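Local coordinates for protein dihydropteroate synthase (Stenotrophomonas maltophilia, PDB 7L6P) that probably catalyses the condensation of para-aminobenzoate with 6-hydroxymethyl-7,8-dihydropterin diphosphate to give 7,8-dihydropteroate, a precursor of folate, at residues A256-V261 with K281-V286; A52-G57 with I92-Q97; G132-G137 with M152-E157. All blocks are in the same frame, centred on the assembly; numbering follows the deposited sequence.

Contact 1 of 3, residues A256-V261 with K281-V286; sequences AHLIAV and KIWQAV
Leu-258 and, one turn later, Val-261 both meet the side chain of Trp-283, the one residue of 281-286 that takes part. The CG of Leu-258 lies anti to the backbone N (chi1 177°), and although its CB leaves the helix at the flank, this torsion together with chi2 (49°) brings the CD1 branch across to the facing helix. There CD1 rests 3.7 Å from Trp-283 CB, and the same methyl is 3.8 Å from Trp-283 CG, so it sits at the root of the indole, where the ring joins the chain. The approach is oblique to the ring plane. The CB of Val-261 is directed at the facing helix, and its CG1 lies 4.1 Å from Trp-283 NE1 and equally far from Trp-283 CD1. These two side chains run past each other in opposite directions.

Trp-283 reaches both because its CG is also anti to the backbone N, with chi1 174°, which carries the indole out from helix 273-287. The backbones stay apart; even the nearest CA atoms, those of Leu-258 and Trp-283, are 7.7 Å distant. Val-268 of strand 267-270 and Ala-28 also touch Val-261. The second subunit packs its Ala-255 on Leu-258 and its Arg-263 on Trp-283, which places this helix pair at the dimer interface.

Every close pair is a methyl or methylene against carbon or the indole, and the two segments together bury 131 Å². Cohesion between them therefore rests on dispersion and the exclusion of water, with the Trp-283 side chain bridging the two helices.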
ATOM      1  N   ALA A 256       4.659   2.737   1.637  1.00 48.64           N
ATOM      2  CA  ALA A 256       5.489   3.931   1.572  1.00 47.64           C
ATOM      3  C   ALA A 256       5.613   4.409   0.139  1.00 47.20           C
ATOM      4  O   ALA A 256       5.481   5.609  -0.141  1.00 47.80           O
ATOM      5  CB  ALA A 256       6.860   3.655   2.188  1.00 45.34           C
ATOM      6  N   HIS A 257       5.836   3.484  -0.792  1.00 49.48           N
ATOM      7  CA  HIS A 257       6.034   3.899  -2.177  1.00 48.45           C
ATOM      8  C   HIS A 257       4.745   4.390  -2.829  1.00 49.95           C
ATOM      9  O   HIS A 257       4.789   5.311  -3.646  1.00 53.64           O
ATOM     10  CB  HIS A 257       6.659   2.753  -2.969  1.00 47.70           C
ATOM     11  CG  HIS A 257       8.084   2.521  -2.604  1.00 51.03           C
ATOM     12  ND1 HIS A 257       8.576   1.286  -2.242  1.00 49.77           N
ATOM     13  CD2 HIS A 257       9.122   3.391  -2.499  1.00 52.40           C
ATOM     14  CE1 HIS A 257       9.857   1.402  -1.931  1.00 51.40           C
ATOM     15  NE2 HIS A 257      10.211   2.667  -2.072  1.00 54.32           N
ATOM     16  N   LEU A 258       3.595   3.817  -2.478  1.00 46.25           N
ATOM     17  CA  LEU A 258       2.326   4.355  -2.963  1.00 48.47           C
ATOM     18  C   LEU A 258       2.141   5.792  -2.507  1.00 49.78           C
ATOM     19  O   LEU A 258       1.757   6.667  -3.296  1.00 48.53           O
ATOM     20  CB  LEU A 258       1.159   3.478  -2.486  1.00 45.70           C
ATOM     21  CG  LEU A 258      -0.264   3.902  -2.824  1.00 45.95           C
ATOM     22  CD1 LEU A 258      -0.405   4.252  -4.300  1.00 47.15           C
ATOM     23  CD2 LEU A 258      -1.206   2.743  -2.482  1.00 48.91           C
ATOM     24  N   ILE A 259       2.393   6.048  -1.219  1.00 48.74           N
ATOM     25  CA  ILE A 259       2.274   7.400  -0.682  1.00 49.30           C
ATOM     26  C   ILE A 259       3.252   8.334  -1.370  1.00 48.97           C
ATOM     27  O   ILE A 259       2.922   9.483  -1.675  1.00 49.42           O
ATOM     28  CB  ILE A 259       2.500   7.393   0.841  1.00 50.44           C
ATOM     29  CG1 ILE A 259       1.430   6.543   1.539  1.00 48.59           C
ATOM     30  CG2 ILE A 259       2.593   8.826   1.394  1.00 45.00           C
ATOM     31  CD1 ILE A 259       1.754   6.246   3.002  1.00 49.29           C
ATOM     32  N   ALA A 260       4.484   7.875  -1.579  1.00 51.96           N
ATOM     33  CA  ALA A 260       5.475   8.696  -2.269  1.00 47.77           C
ATOM     34  C   ALA A 260       4.998   9.064  -3.665  1.00 51.30           C
ATOM     35  O   ALA A 260       5.226  10.188  -4.132  1.00 55.10           O
ATOM     36  CB  ALA A 260       6.815   7.962  -2.331  1.00 44.63           C
ATOM     37  N   VAL A 261       4.361   8.120  -4.365  1.00 48.09           N
ATOM     38  CA  VAL A 261       3.864   8.400  -5.709  1.00 47.77           C
ATOM     39  C   VAL A 261       2.674   9.348  -5.655  1.00 52.38           C
ATOM     40  O   VAL A 261       2.552  10.274  -6.472  1.00 49.82           O
ATOM     41  CB  VAL A 261       3.543   7.086  -6.426  1.00 51.28           C
ATOM     42  CG1 VAL A 261       2.709   7.341  -7.714  1.00 50.12           C
ATOM     43  CG2 VAL A 261       4.828   6.371  -6.729  1.00 45.79           C
ATOM     44  N   LYS A 281      -0.707  -0.325 -10.103  1.00 56.97           N
ATOM     45  CA  LYS A 281      -1.809  -0.554 -11.031  1.00 53.12           C
ATOM     46  C   LYS A 281      -3.144  -0.256 -10.358  1.00 56.32           C
ATOM     47  O   LYS A 281      -4.018   0.384 -10.959  1.00 55.85           O
ATOM     48  CB  LYS A 281      -1.765  -1.981 -11.559  1.00 54.64           C
ATOM     49  CG  LYS A 281      -0.635  -2.217 -12.542  1.00 56.21           C
ATOM     50  CD  LYS A 281      -0.758  -3.588 -13.167  1.00 58.53           C
ATOM     51  CE  LYS A 281       0.278  -3.820 -14.260  1.00 60.73           C
ATOM     52  NZ  LYS A 281       0.040  -5.184 -14.877  1.00 62.47           N
ATOM     53  N   ILE A 282      -3.298  -0.661  -9.088  1.00 52.57           N
ATOM     54  CA  ILE A 282      -4.498  -0.291  -8.340  1.00 53.12           C
ATOM     55  C   ILE A 282      -4.612   1.221  -8.235  1.00 53.68           C
ATOM     56  O   ILE A 282      -5.693   1.797  -8.421  1.00 49.84           O
ATOM     57  CB  ILE A 282      -4.509  -0.967  -6.957  1.00 52.59           C
ATOM     58  CG1 ILE A 282      -4.407  -2.491  -7.119  1.00 53.04           C
ATOM     59  CG2 ILE A 282      -5.740  -0.550  -6.148  1.00 48.46           C
ATOM     60  CD1 ILE A 282      -5.423  -3.065  -8.091  1.00 50.09           C
ATOM     61  N   TRP A 283      -3.498   1.891  -7.959  1.00 56.08           N
ATOM     62  CA  TRP A 283      -3.530   3.343  -7.876  1.00 52.69           C
ATOM     63  C   TRP A 283      -3.996   3.947  -9.189  1.00 51.18           C
ATOM     64  O   TRP A 283      -4.922   4.767  -9.213  1.00 52.66           O
ATOM     65  CB  TRP A 283      -2.147   3.870  -7.498  1.00 50.91           C
ATOM     66  CG  TRP A 283      -2.041   5.355  -7.529  1.00 48.35           C
ATOM     67  CD1 TRP A 283      -1.153   6.102  -8.255  1.00 48.26           C
ATOM     68  CD2 TRP A 283      -2.873   6.289  -6.828  1.00 49.39           C
ATOM     69  NE1 TRP A 283      -1.348   7.439  -8.001  1.00 48.48           N
ATOM     70  CE2 TRP A 283      -2.404   7.581  -7.139  1.00 48.83           C
ATOM     71  CE3 TRP A 283      -3.953   6.155  -5.937  1.00 50.07           C
ATOM     72  CZ2 TRP A 283      -2.985   8.734  -6.609  1.00 48.64           C
ATOM     73  CZ3 TRP A 283      -4.529   7.301  -5.407  1.00 47.46           C
ATOM     74  CH2 TRP A 283      -4.046   8.575  -5.754  1.00 51.58           C
ATOM     75  N   GLN A 284      -3.388   3.520 -10.300  1.00 53.32           N
ATOM     76  CA  GLN A 284      -3.734   4.077 -11.607  1.00 52.48           C
ATOM     77  C   GLN A 284      -5.189   3.813 -11.956  1.00 51.86           C
ATOM     78  O   GLN A 284      -5.855   4.674 -12.527  1.00 55.62           O
ATOM     79  CB  GLN A 284      -2.789   3.515 -12.665  1.00 50.85           C
ATOM     80  CG  GLN A 284      -1.404   4.093 -12.499  1.00 55.47           C
ATOM     81  CD  GLN A 284      -0.284   3.106 -12.813  1.00 67.26           C
ATOM     82  OE1 GLN A 284      -0.522   2.035 -13.386  1.00 65.78           O
ATOM     83  NE2 GLN A 284       0.959   3.467 -12.423  1.00 68.44           N
ATOM     84  N   ALA A 285      -5.718   2.643 -11.604  1.00 52.90           N
ATOM     85  CA  ALA A 285      -7.129   2.398 -11.909  1.00 54.81           C
ATOM     86  C   ALA A 285      -8.038   3.316 -11.097  1.00 54.00           C
ATOM     87  O   ALA A 285      -9.013   3.865 -11.627  1.00 54.40           O
ATOM     88  CB  ALA A 285      -7.478   0.934 -11.677  1.00 50.60           C
ATOM     89  N   VAL A 286      -7.712   3.535  -9.822  1.00 50.34           N
ATOM     90  CA  VAL A 286      -8.511   4.449  -9.016  1.00 51.31           C
ATOM     91  C   VAL A 286      -8.421   5.868  -9.569  1.00 55.68           C
ATOM     92  O   VAL A 286      -9.437   6.571  -9.664  1.00 54.09           O
ATOM     93  CB  VAL A 286      -8.063   4.401  -7.546  1.00 50.24           C
ATOM     94  CG1 VAL A 286      -8.727   5.503  -6.762  1.00 50.37           C
ATOM     95  CG2 VAL A 286      -8.372   3.057  -6.933  1.00 50.76           C
TER

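Contact 2 of 3, residues A52-G57 with I92-Q97; sequences AAVAHG and IPVIEQ
Val-54 and Val-94 form the centre of this helix pair, and their CA atoms, 5.8 Å apart, are the nearest of the two segments. The touching is done chiefly by the CG2 methyl of Val-54. It lies 4.0 Å from Val-94 CA, practically against the backbone, and 3.9 Å from Gln-97 CB, so it touches two residues that are three apart on the facing helix. The methyl is placed there by chi1 of 169°, which turns CG2 anti to the carbonyl carbon while CG1 takes the position anti to N. Gln-97 contributes its CB; beyond CG its chain runs on extended, at about a right angle to the valine.

Beside this pair, Ala-53 offers its CB to both branches of Val-94, with CG2 the nearer at 4.0 Å from Ala-53 CB. With an alanine facing a branched valine, the axes of the short segments approach to 9.4 Å and cross at -39°, both running in broadly the same N-to-C sense. Segment 92-97 carries a kink near Pro-93, where the N atoms of residues 93 and 94 lack bonds to the preceding turn.

A second shell surrounds these side chains. Val-36 touches both Ala-53 and Val-94 from the loop after the first barrel strand, and Ile-70 of strand 67-71 touches Val-94 from the barrel wall; Thr-50 lies against Pro-93 and Gln-97.

Helices 49-62 and 84-101 each follow a parallel strand, 29-35 and 67-71, and pack side by side outside them. Such neighbouring, nearly co-directional helices around a closed eight-stranded sheet are the outer layer of a TIM barrel, here the fold of the pterin-binding enzymes.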
ATOM      1  N   ALA A  52      24.639 -14.447 -11.534  1.00 91.67           N
ATOM      2  CA  ALA A  52      23.534 -14.333 -10.586  1.00 86.50           C
ATOM      3  C   ALA A  52      22.850 -12.966 -10.666  1.00 87.30           C
ATOM      4  O   ALA A  52      21.614 -12.882 -10.671  1.00 84.80           O
ATOM      5  CB  ALA A  52      24.046 -14.579  -9.171  1.00 90.24           C
ATOM      6  N   ALA A  53      23.639 -11.879 -10.716  1.00 88.30           N
ATOM      7  CA  ALA A  53      23.067 -10.532 -10.738  1.00 82.25           C
ATOM      8  C   ALA A  53      22.319 -10.268 -12.035  1.00 82.34           C
ATOM      9  O   ALA A  53      21.271  -9.614 -12.031  1.00 79.62           O
ATOM     10  CB  ALA A  53      24.159  -9.483 -10.534  1.00 80.58           C
ATOM     11  N   VAL A  54      22.873 -10.719 -13.159  1.00 83.64           N
ATOM     12  CA  VAL A  54      22.190 -10.566 -14.439  1.00 80.33           C
ATOM     13  C   VAL A  54      20.863 -11.313 -14.425  1.00 77.18           C
ATOM     14  O   VAL A  54      19.820 -10.767 -14.799  1.00 76.17           O
ATOM     15  CB  VAL A  54      23.092 -11.042 -15.587  1.00 81.90           C
ATOM     16  CG1 VAL A  54      22.291 -11.138 -16.869  1.00 83.04           C
ATOM     17  CG2 VAL A  54      24.259 -10.082 -15.757  1.00 80.49           C
ATOM     18  N   ALA A  55      20.881 -12.573 -13.984  1.00 81.84           N
ATOM     19  CA  ALA A  55      19.636 -13.328 -13.851  1.00 76.09           C
ATOM     20  C   ALA A  55      18.648 -12.597 -12.950  1.00 76.26           C
ATOM     21  O   ALA A  55      17.451 -12.531 -13.252  1.00 75.63           O
ATOM     22  CB  ALA A  55      19.925 -14.723 -13.310  1.00 74.39           C
ATOM     23  N   HIS A  56      19.138 -12.017 -11.852  1.00 75.76           N
ATOM     24  CA  HIS A  56      18.267 -11.260 -10.960  1.00 73.11           C
ATOM     25  C   HIS A  56      17.687 -10.041 -11.668  1.00 73.31           C
ATOM     26  O   HIS A  56      16.499  -9.731 -11.513  1.00 72.61           O
ATOM     27  CB  HIS A  56      19.045 -10.857  -9.704  1.00 75.90           C
ATOM     28  CG  HIS A  56      18.260 -10.030  -8.734  1.00 72.42           C
ATOM     29  ND1 HIS A  56      17.091 -10.469  -8.153  1.00 74.78           N
ATOM     30  CD2 HIS A  56      18.489  -8.796  -8.226  1.00 69.73           C
ATOM     31  CE1 HIS A  56      16.624  -9.535  -7.343  1.00 71.73           C
ATOM     32  NE2 HIS A  56      17.455  -8.510  -7.367  1.00 68.00           N
ATOM     33  N   GLY A  57      18.505  -9.344 -12.459  1.00 71.92           N
ATOM     34  CA  GLY A  57      17.997  -8.203 -13.211  1.00 71.77           C
ATOM     35  C   GLY A  57      16.909  -8.601 -14.191  1.00 72.45           C
ATOM     36  O   GLY A  57      15.887  -7.921 -14.320  1.00 71.70           O
ATOM     37  N   ILE A  92      30.615  -3.592 -14.294  1.00 80.57           N
ATOM     38  CA  ILE A  92      30.734  -3.483 -15.753  1.00 80.47           C
ATOM     39  C   ILE A  92      30.205  -4.721 -16.471  1.00 83.66           C
ATOM     40  O   ILE A  92      29.392  -4.568 -17.398  1.00 83.59           O
ATOM     41  CB  ILE A  92      32.171  -3.120 -16.153  1.00 80.77           C
ATOM     42  CG1 ILE A  92      32.521  -1.729 -15.635  1.00 79.81           C
ATOM     43  CG2 ILE A  92      32.317  -3.133 -17.666  1.00 79.40           C
ATOM     44  CD1 ILE A  92      31.605  -0.662 -16.185  1.00 74.83           C
ATOM     45  N   PRO A  93      30.605  -5.955 -16.118  1.00 82.63           N
ATOM     46  CA  PRO A  93      29.996  -7.108 -16.802  1.00 80.44           C
ATOM     47  C   PRO A  93      28.496  -7.172 -16.610  1.00 82.08           C
ATOM     48  O   PRO A  93      27.775  -7.558 -17.537  1.00 85.10           O
ATOM     49  CB  PRO A  93      30.708  -8.320 -16.177  1.00 80.09           C
ATOM     50  CG  PRO A  93      31.251  -7.823 -14.885  1.00 81.69           C
ATOM     51  CD  PRO A  93      31.622  -6.388 -15.141  1.00 79.63           C
ATOM     52  N   VAL A  94      27.999  -6.781 -15.435  1.00 82.92           N
ATOM     53  CA  VAL A  94      26.563  -6.857 -15.195  1.00 80.81           C
ATOM     54  C   VAL A  94      25.827  -5.843 -16.059  1.00 82.65           C
ATOM     55  O   VAL A  94      24.729  -6.114 -16.553  1.00 85.73           O
ATOM     56  CB  VAL A  94      26.259  -6.664 -13.700  1.00 78.34           C
ATOM     57  CG1 VAL A  94      24.753  -6.579 -13.455  1.00 73.58           C
ATOM     58  CG2 VAL A  94      26.861  -7.796 -12.892  1.00 80.64           C
ATOM     59  N   ILE A  95      26.426  -4.675 -16.284  1.00 81.67           N
ATOM     60  CA  ILE A  95      25.781  -3.673 -17.124  1.00 80.23           C
ATOM     61  C   ILE A  95      25.852  -4.083 -18.588  1.00 85.47           C
ATOM     62  O   ILE A  95      24.849  -4.030 -19.310  1.00 86.54           O
ATOM     63  CB  ILE A  95      26.409  -2.287 -16.909  1.00 76.44           C
ATOM     64  CG1 ILE A  95      26.111  -1.775 -15.507  1.00 77.16           C
ATOM     65  CG2 ILE A  95      25.796  -1.309 -17.871  1.00 75.78           C
ATOM     66  CD1 ILE A  95      26.760  -0.458 -15.202  1.00 71.54           C
ATOM     67  N   GLU A  96      27.038  -4.486 -19.055  1.00 90.00           N
ATOM     68  CA  GLU A  96      27.175  -4.891 -20.453  1.00 90.21           C
ATOM     69  C   GLU A  96      26.147  -5.951 -20.823  1.00 91.10           C
ATOM     70  O   GLU A  96      25.439  -5.820 -21.828  1.00 91.14           O
ATOM     71  CB  GLU A  96      28.590  -5.401 -20.740  1.00 89.86           C
ATOM     72  CG  GLU A  96      29.629  -4.310 -20.932  1.00 92.55           C
ATOM     73  CD  GLU A  96      31.040  -4.861 -21.039  1.00 94.56           C
ATOM     74  OE1 GLU A  96      31.291  -5.972 -20.530  1.00 94.80           O
ATOM     75  OE2 GLU A  96      31.894  -4.195 -21.660  1.00 96.44           O
ATOM     76  N   GLN A  97      26.031  -6.995 -19.998  1.00 87.06           N
ATOM     77  CA  GLN A  97      25.151  -8.113 -20.329  1.00 86.43           C
ATOM     78  C   GLN A  97      23.683  -7.722 -20.212  1.00 84.55           C
ATOM     79  O   GLN A  97      22.874  -8.054 -21.087  1.00 85.89           O
ATOM     80  CB  GLN A  97      25.460  -9.312 -19.435  1.00 86.68           C
ATOM     81  CG  GLN A  97      26.503 -10.245 -20.018  1.00 92.34           C
ATOM     82  CD  GLN A  97      27.050 -11.218 -18.990  1.00 97.51           C
ATOM     83  OE1 GLN A  97      26.492 -12.301 -18.783  1.00 96.68           O
ATOM     84  NE2 GLN A  97      28.146 -10.834 -18.333  1.00 93.71           N
TER

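Contact 3 of 3, residues G132-G137 with M152-E157; sequences GLRQEG and MHMQGE
Arg-134 reaches the main chain of Met-154 through its NH2, which donates a hydrogen bond to Met-154 O at 3.1 Å. The bond is moderately bent (147° at the hydrogen), and the donor stands somewhat off the carbonyl plane. The CB of the arginine is directed toward 152-157; the chain is extended at chi2, and the bend at chi3 (-64°) helps set the orientation of the guanidinium. Its NE is held by Tyr-131 O, so two carbonyls grip separate nitrogens of the group and should restrict its rotation; Phe-177 and Arg-181 of helix 170-188 pack along the same side chain.

The two segments lie at and just beyond the C-terminal ends of strands 126-129 and 149-152, neighbours in the TIM barrel, where enzymes of this fold carry their active sites. In keeping with this, the side chain of Met-152 comes to about 4 Å from an imidazole bound in the active site, probably from the crystallisation liquor.

Met-154 places its CG between the backbone N and the carbonyl carbon (chi1 60°). That conformation lays CG in the guanidinium plane at the edge of the group, 3.8 Å from Arg-134 NH2. Nearer the barrel, Gly-132 brings its CA to 3.8 Å from Met-152 O. Its positive phi favours glycine, and the nearby Met-152 O leaves little room for a CB; its own carbonyl O accepts a bond from Arg-181 NE.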
ATOM      1  N   GLY A 132      25.201  13.292  -4.759  1.00 55.30           N
ATOM      2  CA  GLY A 132      24.784  14.507  -5.448  1.00 50.88           C
ATOM      3  C   GLY A 132      25.865  15.140  -6.290  1.00 53.04           C
ATOM      4  O   GLY A 132      25.984  16.373  -6.303  1.00 50.09           O
ATOM      5  N   LEU A 133      26.658  14.329  -6.991  1.00 51.15           N
ATOM      6  CA  LEU A 133      27.778  14.805  -7.801  1.00 56.31           C
ATOM      7  C   LEU A 133      28.784  15.619  -6.984  1.00 58.20           C
ATOM      8  O   LEU A 133      29.481  16.461  -7.539  1.00 57.61           O
ATOM      9  CB  LEU A 133      27.293  15.622  -9.015  1.00 54.36           C
ATOM     10  CG  LEU A 133      26.340  14.924  -9.999  1.00 56.42           C
ATOM     11  CD1 LEU A 133      25.911  15.834 -11.139  1.00 60.90           C
ATOM     12  CD2 LEU A 133      26.959  13.645 -10.558  1.00 60.00           C
ATOM     13  N   ARG A 134      28.844  15.433  -5.662  1.00 54.61           N
ATOM     14  CA  ARG A 134      29.802  16.174  -4.857  1.00 56.40           C
ATOM     15  C   ARG A 134      31.168  15.516  -4.784  1.00 54.79           C
ATOM     16  O   ARG A 134      32.093  16.129  -4.265  1.00 54.90           O
ATOM     17  CB  ARG A 134      29.281  16.370  -3.431  1.00 58.45           C
ATOM     18  CG  ARG A 134      28.332  17.538  -3.267  1.00 51.64           C
ATOM     19  CD  ARG A 134      27.904  17.642  -1.823  1.00 53.12           C
ATOM     20  NE  ARG A 134      27.140  16.472  -1.378  1.00 53.70           N
ATOM     21  CZ  ARG A 134      26.751  16.279  -0.126  1.00 51.24           C
ATOM     22  NH1 ARG A 134      27.071  17.130   0.831  1.00 53.57           N
ATOM     23  NH2 ARG A 134      26.028  15.201   0.177  1.00 54.68           N
ATOM     24  N   GLN A 135      31.321  14.287  -5.247  1.00 59.04           N
ATOM     25  CA  GLN A 135      32.640  13.679  -5.235  1.00 58.60           C
ATOM     26  C   GLN A 135      33.527  14.411  -6.225  1.00 63.12           C
ATOM     27  O   GLN A 135      33.061  14.881  -7.261  1.00 65.89           O
ATOM     28  CB  GLN A 135      32.550  12.189  -5.580  1.00 60.28           C
ATOM     29  CG  GLN A 135      33.813  11.381  -5.320  1.00 63.76           C
ATOM     30  CD  GLN A 135      34.223  11.400  -3.867  1.00 62.80           C
ATOM     31  OE1 GLN A 135      33.426  11.102  -2.985  1.00 69.21           O
ATOM     32  NE2 GLN A 135      35.464  11.780  -3.609  1.00 69.79           N
ATOM     33  N   GLU A 136      34.817  14.508  -5.904  1.00 65.98           N
ATOM     34  CA  GLU A 136      35.748  15.280  -6.722  1.00 63.32           C
ATOM     35  C   GLU A 136      35.724  14.773  -8.161  1.00 63.89           C
ATOM     36  O   GLU A 136      35.914  13.579  -8.401  1.00 66.94           O
ATOM     37  CB  GLU A 136      37.155  15.165  -6.127  1.00 62.04           C
ATOM     38  CG  GLU A 136      38.205  16.003  -6.799  1.00 69.95           C
ATOM     39  CD  GLU A 136      37.961  17.489  -6.603  1.00 76.11           C
ATOM     40  OE1 GLU A 136      37.470  17.877  -5.513  1.00 74.82           O
ATOM     41  OE2 GLU A 136      38.243  18.265  -7.549  1.00 77.35           O
ATOM     42  N   GLY A 137      35.444  15.667  -9.119  1.00 66.06           N
ATOM     43  CA  GLY A 137      35.352  15.295 -10.525  1.00 64.28           C
ATOM     44  C   GLY A 137      34.012  14.737 -10.984  1.00 64.83           C
ATOM     45  O   GLY A 137      33.834  14.495 -12.184  1.00 66.75           O
ATOM     46  N   MET A 152      20.776  13.039  -5.311  1.00 52.44           N
ATOM     47  CA  MET A 152      20.244  12.660  -4.015  1.00 53.29           C
ATOM     48  C   MET A 152      20.763  13.605  -2.941  1.00 50.38           C
ATOM     49  O   MET A 152      21.839  14.192  -3.071  1.00 48.98           O
ATOM     50  CB  MET A 152      20.629  11.228  -3.664  1.00 50.64           C
ATOM     51  CG  MET A 152      19.694  10.620  -2.639  1.00 53.36           C
ATOM     52  SD  MET A 152      20.199   8.984  -2.083  1.00 53.24           S
ATOM     53  CE  MET A 152      21.419   9.440  -0.857  1.00 52.52           C
ATOM     54  N   HIS A 153      19.972  13.762  -1.887  1.00 50.27           N
ATOM     55  CA  HIS A 153      20.405  14.441  -0.678  1.00 49.40           C
ATOM     56  C   HIS A 153      20.824  13.401   0.345  1.00 52.96           C
ATOM     57  O   HIS A 153      20.095  12.428   0.586  1.00 51.56           O
ATOM     58  CB  HIS A 153      19.311  15.312  -0.069  1.00 48.70           C
ATOM     59  CG  HIS A 153      19.684  15.877   1.269  1.00 50.27           C
ATOM     60  ND1 HIS A 153      19.541  15.174   2.449  1.00 53.30           N
ATOM     61  CD2 HIS A 153      20.228  17.071   1.606  1.00 47.24           C
ATOM     62  CE1 HIS A 153      19.974  15.912   3.458  1.00 53.76           C
ATOM     63  NE2 HIS A 153      20.397  17.068   2.972  1.00 54.00           N
ATOM     64  N   MET A 154      22.005  13.598   0.917  1.00 54.85           N
ATOM     65  CA  MET A 154      22.412  12.897   2.127  1.00 54.01           C
ATOM     66  C   MET A 154      23.222  13.829   3.005  1.00 56.77           C
ATOM     67  O   MET A 154      24.008  14.638   2.515  1.00 54.62           O
ATOM     68  CB  MET A 154      23.227  11.643   1.823  1.00 54.28           C
ATOM     69  CG  MET A 154      24.519  11.883   1.069  1.00 57.90           C
ATOM     70  SD  MET A 154      25.605  10.443   1.097  1.00 69.43           S
ATOM     71  CE  MET A 154      26.002  10.465   2.828  1.00 67.54           C
ATOM     72  N   GLN A 155      23.000  13.715   4.304  1.00 62.32           N
ATOM     73  CA  GLN A 155      23.871  14.293   5.310  1.00 62.82           C
ATOM     74  C   GLN A 155      24.960  13.267   5.595  1.00 64.05           C
ATOM     75  O   GLN A 155      24.661  12.087   5.752  1.00 63.68           O
ATOM     76  CB  GLN A 155      23.076  14.626   6.568  1.00 62.90           C
ATOM     77  CG  GLN A 155      23.528  15.880   7.277  1.00 69.42           C
ATOM     78  CD  GLN A 155      22.610  16.272   8.426  1.00 70.80           C
ATOM     79  OE1 GLN A 155      22.002  17.344   8.409  1.00 71.97           O
ATOM     80  NE2 GLN A 155      22.515  15.413   9.436  1.00 72.57           N
ATOM     81  N   GLY A 156      26.214  13.689   5.548  1.00 67.42           N
ATOM     82  CA  GLY A 156      27.337  12.791   5.712  1.00 61.48           C
ATOM     83  C   GLY A 156      28.079  12.556   4.410  1.00 63.56           C
ATOM     84  O   GLY A 156      27.872  13.237   3.404  1.00 66.36           O
ATOM     85  N   GLU A 157      28.949  11.560   4.436  1.00 65.07           N
ATOM     86  CA  GLU A 157      29.769  11.210   3.286  1.00 68.53           C
ATOM     87  C   GLU A 157      29.577   9.743   2.958  1.00 68.81           C
ATOM     88  O   GLU A 157      29.182   8.954   3.818  1.00 71.06           O
ATOM     89  CB  GLU A 157      31.265  11.466   3.523  1.00 64.31           C
ATOM     90  CG  GLU A 157      31.601  12.585   4.468  1.00 68.00           C
ATOM     91  CD  GLU A 157      33.082  12.593   4.801  1.00 69.83           C
ATOM     92  OE1 GLU A 157      33.910  12.567   3.861  1.00 66.79           O
ATOM     93  OE2 GLU A 157      33.415  12.586   6.003  1.00 70.89           O
TER

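In the fold
The three contacts are separate in space and follow one another along the chain without interleaving. Contact 1 and contact 3 lie on opposite sides of the chain's centre, their own centres 30 Å apart and their nearest atoms about 12 Å. Contact 2 is 29 Å from contact 1 and 26 Å from contact 3, centre to centre, with gaps between nearest atoms of about 14 and 15 Å. Contacts 1 and 2 both join helices of the layer around the barrel, but only contact 1 meets the second subunit. Contact 3 instead ties loops at the barrel mouth and borders the active site, where imidazole is bound next to Met-152.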